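Local coordinates for acyl-CoA synthetase (AMP-forming)/AMP-acid ligase II-like protein (Dyadobacter fermentans, PDB 4GS5), which probably acts as an ATP-dependent, AMP-forming ligase that joins a carboxylic acid, perhaps a medium-chain fatty acid, to coenzyme A, at residues S74-N86 against L102-L116. Sequence-based numbering, arbitrary orientation.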
ATOM      1  N   SER A  74       4.044 -20.206  -5.777  1.00 23.40           N
ATOM      2  CA  SER A  74       4.139 -21.661  -5.927  1.00 28.27           C
ATOM      3  C   SER A  74       3.188 -22.405  -4.997  1.00 30.44           C
ATOM      4  O   SER A  74       3.589 -23.307  -4.255  1.00 30.00           O
ATOM      5  CB  SER A  74       5.569 -22.160  -5.705  1.00 32.85           C
ATOM      6  OG  SER A  74       6.433 -21.565  -6.646  1.00 39.15           O
ATOM      7  N   LEU A  75       1.917 -22.037  -5.065  1.00 28.09           N
ATOM      8  CA  LEU A  75       0.901 -22.656  -4.232  1.00 26.80           C
ATOM      9  C   LEU A  75       0.022 -23.564  -5.090  1.00 30.29           C
ATOM     10  O   LEU A  75      -1.031 -23.145  -5.583  1.00 30.80           O
ATOM     11  CB  LEU A  75       0.069 -21.567  -3.539  1.00 24.13           C
ATOM     12  CG  LEU A  75       0.908 -20.555  -2.749  1.00 27.60           C
ATOM     13  CD1 LEU A  75       0.069 -19.333  -2.368  1.00 25.38           C
ATOM     14  CD2 LEU A  75       1.527 -21.205  -1.520  1.00 26.43           C
ATOM     15  N   GLY A  76       0.458 -24.809  -5.269  1.00 30.51           N
ATOM     16  CA  GLY A  76      -0.249 -25.729  -6.145  1.00 35.04           C
ATOM     17  C   GLY A  76      -1.342 -26.511  -5.444  1.00 30.93           C
ATOM     18  O   GLY A  76      -1.737 -26.168  -4.324  1.00 31.48           O
ATOM     19  N   PRO A  77      -1.835 -27.579  -6.091  1.00 33.28           N
ATOM     20  CA  PRO A  77      -2.900 -28.394  -5.501  1.00 34.75           C
ATOM     21  C   PRO A  77      -2.492 -29.009  -4.161  1.00 33.16           C
ATOM     22  O   PRO A  77      -1.371 -29.499  -4.005  1.00 29.22           O
ATOM     23  CB  PRO A  77      -3.123 -29.502  -6.550  1.00 39.77           C
ATOM     24  CG  PRO A  77      -2.652 -28.908  -7.829  1.00 41.53           C
ATOM     25  CD  PRO A  77      -1.456 -28.058  -7.432  1.00 37.44           C
ATOM     26  N   GLY A  78      -3.411 -29.001  -3.202  1.00 31.97           N
ATOM     27  CA  GLY A  78      -3.152 -29.591  -1.902  1.00 31.55           C
ATOM     28  C   GLY A  78      -2.726 -28.536  -0.888  1.00 28.30           C
ATOM     29  O   GLY A  78      -2.651 -28.812   0.310  1.00 35.33           O
ATOM     30  N   THR A  79      -2.433 -27.333  -1.368  1.00 28.21           N
ATOM     31  CA  THR A  79      -2.082 -26.221  -0.473  1.00 30.68           C
ATOM     32  C   THR A  79      -3.106 -26.093   0.660  1.00 31.86           C
ATOM     33  O   THR A  79      -4.308 -25.951   0.407  1.00 33.80           O
ATOM     34  CB  THR A  79      -2.021 -24.878  -1.228  1.00 28.12           C
ATOM     35  OG1 THR A  79      -0.903 -24.882  -2.124  1.00 26.57           O
ATOM     36  CG2 THR A  79      -1.840 -23.718  -0.268  1.00 30.00           C
ATOM     37  N   ARG A  80      -2.637 -26.147   1.903  1.00 27.11           N
ATOM     38  CA  ARG A  80      -3.520 -25.967   3.053  1.00 31.06           C
ATOM     39  C   ARG A  80      -3.564 -24.494   3.424  1.00 30.77           C
ATOM     40  O   ARG A  80      -2.600 -23.962   3.964  1.00 30.94           O
ATOM     41  CB  ARG A  80      -3.024 -26.796   4.236  1.00 31.95           C
ATOM     42  CG  ARG A  80      -3.092 -28.301   4.008  1.00 41.14           C
ATOM     43  CD  ARG A  80      -2.267 -29.039   5.050  1.00 46.62           C
ATOM     44  NE  ARG A  80      -0.874 -28.592   5.003  1.00 49.01           N
ATOM     45  CZ  ARG A  80       0.057 -28.933   5.889  1.00 51.48           C
ATOM     46  NH1 ARG A  80      -0.253 -29.724   6.906  1.00 51.76           N
ATOM     47  NH2 ARG A  80       1.296 -28.472   5.763  1.00 52.87           N
ATOM     48  N   ALA A  81      -4.676 -23.834   3.113  1.00 25.48           N
ATOM     49  CA  ALA A  81      -4.759 -22.396   3.258  1.00 27.54           C
ATOM     50  C   ALA A  81      -5.715 -22.034   4.386  1.00 31.33           C
ATOM     51  O   ALA A  81      -6.807 -22.609   4.498  1.00 35.25           O
ATOM     52  CB  ALA A  81      -5.212 -21.770   1.952  1.00 28.44           C
ATOM     53  N   LEU A  82      -5.302 -21.090   5.226  1.00 30.72           N
ATOM     54  CA  LEU A  82      -6.173 -20.576   6.283  1.00 31.83           C
ATOM     55  C   LEU A  82      -6.826 -19.273   5.812  1.00 32.34           C
ATOM     56  O   LEU A  82      -6.141 -18.340   5.397  1.00 28.05           O
ATOM     57  CB  LEU A  82      -5.373 -20.327   7.569  1.00 30.06           C
ATOM     58  CG  LEU A  82      -6.099 -19.598   8.714  1.00 34.50           C
ATOM     59  CD1 LEU A  82      -7.114 -20.515   9.385  1.00 37.10           C
ATOM     60  CD2 LEU A  82      -5.093 -19.123   9.732  1.00 39.27           C
ATOM     61  N   VAL A  83      -8.152 -19.222   5.857  1.00 30.51           N
ATOM     62  CA  VAL A  83      -8.887 -18.033   5.442  1.00 31.84           C
ATOM     63  C   VAL A  83      -9.357 -17.264   6.678  1.00 35.92           C
ATOM     64  O   VAL A  83     -10.348 -17.648   7.299  1.00 39.06           O
ATOM     65  CB  VAL A  83     -10.127 -18.427   4.597  1.00 34.18           C
ATOM     66  CG1 VAL A  83     -10.871 -17.178   4.108  1.00 35.15           C
ATOM     67  CG2 VAL A  83      -9.709 -19.312   3.429  1.00 36.90           C
ATOM     68  N   CYS A  84      -8.646 -16.194   7.030  1.00 34.53           N
ATOM     69  CA  CYS A  84      -8.930 -15.424   8.246  1.00 35.61           C
ATOM     70  C   CYS A  84      -9.211 -13.965   7.930  1.00 36.29           C
ATOM     71  O   CYS A  84      -9.233 -13.123   8.824  1.00 35.54           O
ATOM     72  CB  CYS A  84      -7.764 -15.510   9.234  1.00 36.23           C
ATOM     73  SG  CYS A  84      -6.148 -14.975   8.533  1.00 35.38           S
ATOM     74  N   LEU A  85      -9.411 -13.674   6.649  1.00 32.69           N
ATOM     75  CA  LEU A  85      -9.871 -12.370   6.215  1.00 33.08           C
ATOM     76  C   LEU A  85     -11.381 -12.432   6.030  1.00 35.51           C
ATOM     77  O   LEU A  85     -11.930 -13.475   5.672  1.00 35.82           O
ATOM     78  CB  LEU A  85      -9.185 -11.998   4.911  1.00 34.61           C
ATOM     79  CG  LEU A  85      -7.678 -11.826   5.095  1.00 36.80           C
ATOM     80  CD1 LEU A  85      -6.974 -11.781   3.764  1.00 27.16           C
ATOM     81  CD2 LEU A  85      -7.437 -10.570   5.909  1.00 38.54           C
ATOM     82  N   ASN A  86     -12.043 -11.313   6.285  1.00 39.98           N
ATOM     83  CA  ASN A  86     -13.497 -11.243   6.285  1.00 44.38           C
ATOM     84  C   ASN A  86     -14.050 -11.614   4.915  1.00 41.78           C
ATOM     85  O   ASN A  86     -13.805 -10.907   3.937  1.00 43.39           O
ATOM     86  CB  ASN A  86     -13.944  -9.834   6.692  1.00 44.17           C
ATOM     87  CG  ASN A  86     -15.389  -9.786   7.140  1.00 49.41           C
ATOM     88  OD1 ASN A  86     -16.268 -10.335   6.481  1.00 45.85           O
ATOM     89  ND2 ASN A  86     -15.642  -9.136   8.277  1.00 52.91           N
ATOM     90  N   LEU A 102      -7.165 -23.172  -7.691  1.00 32.40           N
ATOM     91  CA  LEU A 102      -5.847 -23.783  -7.495  1.00 36.59           C
ATOM     92  C   LEU A 102      -5.934 -25.107  -6.730  1.00 38.83           C
ATOM     93  O   LEU A 102      -4.918 -25.735  -6.450  1.00 37.40           O
ATOM     94  CB  LEU A 102      -4.920 -22.795  -6.766  1.00 28.71           C
ATOM     95  CG  LEU A 102      -4.718 -21.448  -7.487  1.00 29.91           C
ATOM     96  CD1 LEU A 102      -3.894 -20.436  -6.671  1.00 23.52           C
ATOM     97  CD2 LEU A 102      -4.080 -21.652  -8.851  1.00 37.88           C
ATOM     98  N   ASP A 103      -7.158 -25.521  -6.398  1.00 39.40           N
ATOM     99  CA  ASP A 103      -7.405 -26.778  -5.677  1.00 43.08           C
ATOM    100  C   ASP A 103      -6.744 -26.775  -4.297  1.00 37.30           C
ATOM    101  O   ASP A 103      -5.944 -27.659  -3.970  1.00 31.48           O
ATOM    102  CB  ASP A 103      -6.907 -27.995  -6.470  1.00 47.38           C
ATOM    103  CG  ASP A 103      -7.623 -28.177  -7.793  1.00 56.54           C
ATOM    104  OD1 ASP A 103      -8.778 -27.719  -7.934  1.00 56.66           O
ATOM    105  OD2 ASP A 103      -7.020 -28.804  -8.692  1.00 63.70           O
ATOM    106  N   TRP A 104      -7.061 -25.777  -3.485  1.00 32.08           N
ATOM    107  CA  TRP A 104      -6.527 -25.761  -2.134  1.00 35.48           C
ATOM    108  C   TRP A 104      -7.528 -26.398  -1.192  1.00 35.94           C
ATOM    109  O   TRP A 104      -8.713 -26.452  -1.493  1.00 39.00           O
ATOM    110  CB  TRP A 104      -6.293 -24.335  -1.660  1.00 31.14           C
ATOM    111  CG  TRP A 104      -5.235 -23.561  -2.382  1.00 32.95           C
ATOM    112  CD1 TRP A 104      -4.361 -24.018  -3.333  1.00 35.80           C
ATOM    113  CD2 TRP A 104      -4.959 -22.167  -2.213  1.00 29.90           C
ATOM    114  NE1 TRP A 104      -3.545 -22.981  -3.753  1.00 34.85           N
ATOM    115  CE2 TRP A 104      -3.897 -21.837  -3.081  1.00 32.46           C
ATOM    116  CE3 TRP A 104      -5.507 -21.168  -1.399  1.00 27.58           C
ATOM    117  CZ2 TRP A 104      -3.368 -20.544  -3.161  1.00 30.52           C
ATOM    118  CZ3 TRP A 104      -4.975 -19.872  -1.476  1.00 25.89           C
ATOM    119  CH2 TRP A 104      -3.923 -19.579  -2.360  1.00 30.37           C
ATOM    120  N   GLU A 105      -7.049 -26.861  -0.044  1.00 34.97           N
ATOM    121  CA  GLU A 105      -7.929 -27.131   1.079  1.00 37.12           C
ATOM    122  C   GLU A 105      -8.108 -25.814   1.835  1.00 37.24           C
ATOM    123  O   GLU A 105      -7.130 -25.223   2.289  1.00 37.80           O
ATOM    124  CB  GLU A 105      -7.296 -28.165   2.001  1.00 47.14           C
ATOM    125  CG  GLU A 105      -8.143 -28.515   3.212  1.00 57.54           C
ATOM    126  CD  GLU A 105      -7.399 -29.381   4.213  1.00 69.90           C
ATOM    127  OE1 GLU A 105      -7.992 -29.716   5.262  1.00 78.32           O
ATOM    128  OE2 GLU A 105      -6.226 -29.732   3.955  1.00 72.42           O
ATOM    129  N   LEU A 106      -9.346 -25.345   1.966  1.00 36.70           N
ATOM    130  CA  LEU A 106      -9.599 -24.081   2.653  1.00 36.30           C
ATOM    131  C   LEU A 106     -10.094 -24.308   4.073  1.00 38.22           C
ATOM    132  O   LEU A 106     -11.074 -25.034   4.296  1.00 45.49           O
ATOM    133  CB  LEU A 106     -10.610 -23.221   1.882  1.00 37.82           C
ATOM    134  CG  LEU A 106     -10.249 -22.860   0.443  1.00 43.02           C
ATOM    135  CD1 LEU A 106     -11.425 -22.233  -0.271  1.00 44.57           C
ATOM    136  CD2 LEU A 106      -9.059 -21.916   0.437  1.00 42.56           C
ATOM    137  N   THR A 107      -9.414 -23.691   5.033  1.00 35.93           N
ATOM    138  CA  THR A 107      -9.897 -23.649   6.406  1.00 40.87           C
ATOM    139  C   THR A 107     -10.396 -22.244   6.713  1.00 42.74           C
ATOM    140  O   THR A 107      -9.613 -21.307   6.846  1.00 36.87           O
ATOM    141  CB  THR A 107      -8.800 -24.022   7.410  1.00 40.52           C
ATOM    142  OG1 THR A 107      -8.391 -25.371   7.188  1.00 42.31           O
ATOM    143  CG2 THR A 107      -9.305 -23.869   8.846  1.00 36.71           C
ATOM    144  N   VAL A 108     -11.707 -22.092   6.809  1.00 39.62           N
ATOM    145  CA  VAL A 108     -12.279 -20.777   6.966  1.00 41.80           C
ATOM    146  C   VAL A 108     -12.576 -20.526   8.432  1.00 42.90           C
ATOM    147  O   VAL A 108     -13.279 -21.313   9.068  1.00 42.35           O
ATOM    148  CB  VAL A 108     -13.575 -20.625   6.151  1.00 47.49           C
ATOM    149  CG1 VAL A 108     -14.083 -19.190   6.229  1.00 46.54           C
ATOM    150  CG2 VAL A 108     -13.338 -21.043   4.703  1.00 46.90           C
ATOM    151  N   THR A 109     -12.042 -19.433   8.965  1.00 43.36           N
ATOM    152  CA  THR A 109     -12.294 -19.066  10.354  1.00 49.50           C
ATOM    153  C   THR A 109     -12.939 -17.684  10.425  1.00 47.32           C
ATOM    154  O   THR A 109     -12.860 -16.914   9.468  1.00 43.78           O
ATOM    155  CB  THR A 109     -10.999 -19.058  11.179  1.00 48.74           C
ATOM    156  OG1 THR A 109     -11.323 -18.913  12.566  1.00 57.63           O
ATOM    157  CG2 THR A 109     -10.133 -17.901  10.769  1.00 42.46           C
ATOM    158  N   GLU A 110     -13.582 -17.378  11.549  1.00 49.72           N
ATOM    159  CA  GLU A 110     -14.183 -16.065  11.733  1.00 54.14           C
ATOM    160  C   GLU A 110     -13.068 -15.051  11.862  1.00 54.47           C
ATOM    161  O   GLU A 110     -12.083 -15.286  12.563  1.00 57.59           O
ATOM    162  CB  GLU A 110     -15.109 -16.033  12.960  1.00 59.84           C
ATOM    163  CG  GLU A 110     -16.122 -17.165  12.965  1.00 67.16           C
ATOM    164  CD  GLU A 110     -17.310 -16.939  13.901  1.00 74.11           C
ATOM    165  OE1 GLU A 110     -17.211 -16.119  14.843  1.00 74.68           O
ATOM    166  OE2 GLU A 110     -18.352 -17.597  13.685  1.00 73.98           O
ATOM    167  N   PRO A 111     -13.204 -13.918  11.165  1.00 53.23           N
ATOM    168  CA  PRO A 111     -12.087 -12.981  11.151  1.00 46.06           C
ATOM    169  C   PRO A 111     -11.948 -12.350  12.532  1.00 46.66           C
ATOM    170  O   PRO A 111     -12.922 -11.809  13.064  1.00 51.24           O
ATOM    171  CB  PRO A 111     -12.521 -11.950  10.111  1.00 49.54           C
ATOM    172  CG  PRO A 111     -14.015 -11.939  10.205  1.00 55.39           C
ATOM    173  CD  PRO A 111     -14.433 -13.340  10.595  1.00 56.92           C
ATOM    174  N   THR A 112     -10.760 -12.465  13.112  1.00 37.10           N
ATOM    175  CA  THR A 112     -10.447 -11.882  14.409  1.00 44.01           C
ATOM    176  C   THR A 112      -9.001 -11.406  14.353  1.00 40.78           C
ATOM    177  O   THR A 112      -8.313 -11.623  13.352  1.00 40.06           O
ATOM    178  CB  THR A 112     -10.550 -12.902  15.549  1.00 48.26           C
ATOM    179  OG1 THR A 112      -9.631 -13.974  15.299  1.00 48.82           O
ATOM    180  CG2 THR A 112     -11.938 -13.454  15.646  1.00 51.59           C
ATOM    181  N   ALA A 113      -8.542 -10.774  15.432  1.00 39.09           N
ATOM    182  CA  ALA A 113      -7.194 -10.206  15.482  1.00 39.50           C
ATOM    183  C   ALA A 113      -6.135 -11.299  15.511  1.00 41.42           C
ATOM    184  O   ALA A 113      -5.012 -11.114  15.029  1.00 43.21           O
ATOM    185  CB  ALA A 113      -7.043  -9.302  16.695  1.00 34.43           C
ATOM    186  N   ASN A 114      -6.494 -12.438  16.090  1.00 38.37           N
ATOM    187  CA  ASN A 114      -5.563 -13.553  16.187  1.00 39.43           C
ATOM    188  C   ASN A 114      -6.153 -14.820  15.591  1.00 37.31           C
ATOM    189  O   ASN A 114      -6.867 -15.556  16.274  1.00 36.18           O
ATOM    190  CB  ASN A 114      -5.148 -13.797  17.639  1.00 43.92           C
ATOM    191  CG  ASN A 114      -3.968 -14.757  17.754  1.00 44.09           C
ATOM    192  OD1 ASN A 114      -3.828 -15.695  16.955  1.00 37.51           O
ATOM    193  ND2 ASN A 114      -3.107 -14.516  18.745  1.00 42.99           N
ATOM    194  N   PRO A 115      -5.853 -15.070  14.312  1.00 37.60           N
ATOM    195  CA  PRO A 115      -6.376 -16.220  13.568  1.00 40.32           C
ATOM    196  C   PRO A 115      -5.945 -17.582  14.124  1.00 44.53           C
ATOM    197  O   PRO A 115      -6.593 -18.578  13.807  1.00 50.39           O
ATOM    198  CB  PRO A 115      -5.803 -16.021  12.161  1.00 40.07           C
ATOM    199  CG  PRO A 115      -4.702 -15.039  12.320  1.00 41.24           C
ATOM    200  CD  PRO A 115      -5.067 -14.167  13.456  1.00 33.85           C
ATOM    201  N   LEU A 116      -4.877 -17.632  14.916  1.00 39.40           N
ATOM    202  CA  LEU A 116      -4.404 -18.899  15.466  1.00 40.82           C
ATOM    203  C   LEU A 116      -4.957 -19.158  16.858  1.00 45.10           C
ATOM    204  O   LEU A 116      -4.858 -20.270  17.380  1.00 46.04           O
ATOM    205  CB  LEU A 116      -2.875 -18.932  15.521  1.00 39.92           C
ATOM    206  CG  LEU A 116      -2.121 -19.104  14.203  1.00 39.71           C
ATOM    207  CD1 LEU A 116      -0.647 -19.370  14.501  1.00 38.89           C
ATOM    208  CD2 LEU A 116      -2.713 -20.234  13.372  1.00 38.81           C
TER
HETATM  209  O   HOH W   1      -4.304 -30.738   1.315  1.00 43.80           O
HETATM  210  O   HOH W   2     -12.812 -15.837   7.241  1.00 34.91           O
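With CG set opposite its own carbonyl carbon (chi1 -66°), W104 lays its indole alongside the T79 side chain, whose CG2, anti to the backbone N, and CB both lie against the ring. T79 CB sits over the five-membered ring, 3.5 Å from its centroid, a CH-pi contact; threonine suits the place because its branched CB can put C-H and CG2 on the ring while OG1 is left to donate to G76 O. The indole edge is used as well: NE1 of W104 donates to L75 O at 3.1 Å. L75 O lies near the indole plane, while NE1 approaches from well above the carbonyl plane of L75. L75 CB packs 3.6 Å from CZ2 of W104, and A81, small enough to let the six-membered ring in, brings CB to 3.4 Å from CE3. Were W104 an alanine, L75 O would probably lose this donor, and a gap would be likely to open beside T79 and A81. G78, at phi 97°, suits the type II turn G76–T79 and gives its N-H to D103 O. Beyond it the parallel strands 80-83 and 105-109 exchange five backbone bonds, from E105 N to T79 O up to T109 N to V83 O, with V83 N to T107 O the shortest at 2.7 Å. Past the strands, C84 CB meets P115 CB at 3.6 Å. Helix 90-102 links the two strands as a beta-alpha-beta unit, its M95 touching A81, V83 and W104, while strands 5-8 and 126-129 flank the pair.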